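Local atomic coordinates of L-talarate/Galactarate Dehydratase (PDB entry 2PP0), a protein that catalyses the magnesium-dependent dehydration of L-talarate and galactarate to 5-keto-4-deoxy-D-glucarate and also epimerises L-talarate to galactarate. Residues 103-108 and 140-145. Residues are numbered along the deposited sequence; the frame is centred on the assembly and turned at random.
Sequences EDPNDI and WDMKAK
K143 leaves its helix with CG anti to the backbone N, runs extended through chi2 and bends at chi3 (-73°), which carries its ammonium group to the carbonyl of N106. The NZ to O distance, K143 to N106, is 2.9 Å; NZ lies in the carbonyl plane on a lone pair, with a C=O...N angle of 133°, so the geometry supports a well-directed hydrogen bond. The same ammonium also donates to the backbone carbonyls of K153 and L154 of the second subunit, and this group therefore ties the 103-108 turn to the helix and to the dimer partner at once. Next to this bond, I108 points its CD1 methyl over the indole of W140, crossing it at about a right angle. CD1 sits 3.7 Å from the centroid of the W140 five-membered ring and only 4° off its normal, which identifies a CH-pi contact on the face, while the ring N-H turns to the hydroxyl of S309. Separately, M142, extended through chi1 and chi2, brings SD to within 3.7 Å of P105 CB, an apolar contact at the ring of the proline. The turn itself is ordered from within: D104 OD1 accepts from N106 N at 2.9 Å, an Asx turn, inside a type I beta turn from D104 to D107. Together these contacts pack the loop leading into helix 108-118 against helix 127-146 in the N-terminal capping domain of this enolase-superfamily enzyme, away from the active site. D104 and D107, both salt-bridged to K153 of the second subunit, form a second link to the partner. At this interface, with the apolar pairs beside it within the chain, the positive charge of the buried K143 is probably met chiefly by carbonyl oxygens.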
loop_
_atom_site.group_PDB
_atom_site.type_symbol
_atom_site.label_atom_id
_atom_site.label_comp_id
_atom_site.label_asym_id
_atom_site.label_seq_id
_atom_site.Cartn_x
_atom_site.Cartn_y
_atom_site.Cartn_z
ATOM N N GLU B 103 11.493 -14.134 13.526
ATOM C CA GLU B 103 11.264 -13.189 12.436
ATOM C C GLU B 103 10.965 -11.779 12.948
ATOM O O GLU B 103 10.349 -11.607 14.002
ATOM C CB GLU B 103 10.094 -13.661 11.568
ATOM C CG GLU B 103 10.351 -14.951 10.775
ATOM C CD GLU B 103 11.421 -14.779 9.715
ATOM O OE1 GLU B 103 11.388 -13.757 9.002
ATOM O OE2 GLU B 103 12.290 -15.666 9.583
ATOM N N ASP B 104 11.414 -10.772 12.203
ATOM C CA ASP B 104 11.144 -9.380 12.569
ATOM C C ASP B 104 9.679 -9.190 12.190
ATOM O O ASP B 104 9.340 -9.160 11.009
ATOM C CB ASP B 104 12.014 -8.427 11.748
ATOM C CG ASP B 104 11.784 -6.974 12.110
ATOM O OD1 ASP B 104 10.649 -6.629 12.489
ATOM O OD2 ASP B 104 12.738 -6.174 12.001
ATOM N N PRO B 105 8.795 -9.036 13.186
ATOM C CA PRO B 105 7.363 -8.862 12.927
ATOM C C PRO B 105 6.937 -7.712 12.016
ATOM O O PRO B 105 5.823 -7.720 11.490
ATOM C CB PRO B 105 6.776 -8.745 14.331
ATOM C CG PRO B 105 7.877 -8.047 15.084
ATOM C CD PRO B 105 9.102 -8.803 14.610
ATOM N N ASN B 106 7.808 -6.728 11.814
ATOM C CA ASN B 106 7.447 -5.603 10.960
ATOM C C ASN B 106 7.484 -5.909 9.468
ATOM O O ASN B 106 6.799 -5.252 8.689
ATOM C CB ASN B 106 8.345 -4.405 11.267
ATOM C CG ASN B 106 8.238 -3.983 12.711
ATOM O OD1 ASN B 106 9.154 -4.202 13.505
ATOM N ND2 ASN B 106 7.097 -3.407 13.070
ATOM N N ASP B 107 8.278 -6.899 9.076
ATOM C CA ASP B 107 8.397 -7.281 7.668
ATOM C C ASP B 107 7.284 -8.267 7.324
ATOM O O ASP B 107 7.521 -9.442 7.043
ATOM C CB ASP B 107 9.783 -7.885 7.416
ATOM C CG ASP B 107 10.902 -6.877 7.657
ATOM O OD1 ASP B 107 10.583 -5.675 7.742
ATOM O OD2 ASP B 107 12.091 -7.270 7.745
ATOM N N ILE B 108 6.064 -7.747 7.344
ATOM C CA ILE B 108 4.860 -8.517 7.095
ATOM C C ILE B 108 4.800 -9.278 5.770
ATOM O O ILE B 108 4.462 -10.467 5.767
ATOM C CB ILE B 108 3.618 -7.616 7.247
ATOM C CG1 ILE B 108 3.596 -7.034 8.670
ATOM C CG2 ILE B 108 2.342 -8.420 6.984
ATOM C CD1 ILE B 108 2.376 -6.173 8.995
ATOM N N TRP B 140 -0.522 -7.058 11.620
ATOM C CA TRP B 140 -0.961 -5.683 11.373
ATOM C C TRP B 140 -1.480 -5.056 12.675
ATOM O O TRP B 140 -1.280 -3.857 12.926
ATOM C CB TRP B 140 -2.058 -5.638 10.309
ATOM C CG TRP B 140 -1.524 -5.616 8.909
ATOM C CD1 TRP B 140 -1.443 -6.668 8.033
ATOM C CD2 TRP B 140 -0.977 -4.482 8.228
ATOM N NE1 TRP B 140 -0.878 -6.251 6.845
ATOM C CE2 TRP B 140 -0.584 -4.914 6.939
ATOM C CE3 TRP B 140 -0.781 -3.138 8.582
ATOM C CZ2 TRP B 140 -0.005 -4.049 6.004
ATOM C CZ3 TRP B 140 -0.203 -2.276 7.649
ATOM C CH2 TRP B 140 0.177 -2.736 6.377
ATOM N N ASP B 141 -2.150 -5.870 13.490
ATOM C CA ASP B 141 -2.683 -5.435 14.784
ATOM C C ASP B 141 -1.502 -4.984 15.646
ATOM O O ASP B 141 -1.549 -3.931 16.283
ATOM C CB ASP B 141 -3.423 -6.604 15.459
ATOM C CG ASP B 141 -3.950 -6.261 16.850
ATOM O OD1 ASP B 141 -4.805 -5.351 16.981
ATOM O OD2 ASP B 141 -3.508 -6.918 17.817
ATOM N N MET B 142 -0.437 -5.784 15.635
ATOM C CA MET B 142 0.767 -5.489 16.405
ATOM C C MET B 142 1.447 -4.208 15.928
ATOM O O MET B 142 1.807 -3.350 16.741
ATOM C CB MET B 142 1.766 -6.657 16.319
ATOM C CG MET B 142 3.084 -6.412 17.067
ATOM S SD MET B 142 4.358 -7.697 16.893
ATOM C CE MET B 142 3.673 -8.893 18.013
ATOM N N LYS B 143 1.623 -4.069 14.617
ATOM C CA LYS B 143 2.281 -2.877 14.088
ATOM C C LYS B 143 1.534 -1.595 14.439
ATOM O O LYS B 143 2.158 -0.577 14.754
ATOM C CB LYS B 143 2.466 -2.971 12.567
ATOM C CG LYS B 143 3.150 -1.740 11.995
ATOM C CD LYS B 143 3.564 -1.905 10.544
ATOM C CE LYS B 143 4.752 -2.836 10.402
ATOM N NZ LYS B 143 5.268 -2.813 9.002
ATOM N N ALA B 144 0.206 -1.638 14.389
ATOM C CA ALA B 144 -0.608 -0.474 14.718
ATOM C C ALA B 144 -0.414 -0.128 16.192
ATOM O O ALA B 144 -0.201 1.037 16.545
ATOM C CB ALA B 144 -2.086 -0.756 14.439
ATOM N N LYS B 145 -0.488 -1.145 17.047
ATOM C CA LYS B 145 -0.304 -0.952 18.480
ATOM C C LYS B 145 1.087 -0.395 18.764
ATOM O O LYS B 145 1.261 0.427 19.660
ATOM C CB LYS B 145 -0.500 -2.278 19.226
ATOM C CG LYS B 145 -1.941 -2.745 19.251
ATOM C CD LYS B 145 -2.085 -4.136 19.859
ATOM C CE LYS B 145 -3.556 -4.523 19.993
ATOM N NZ LYS B 145 -3.723 -5.959 20.390
#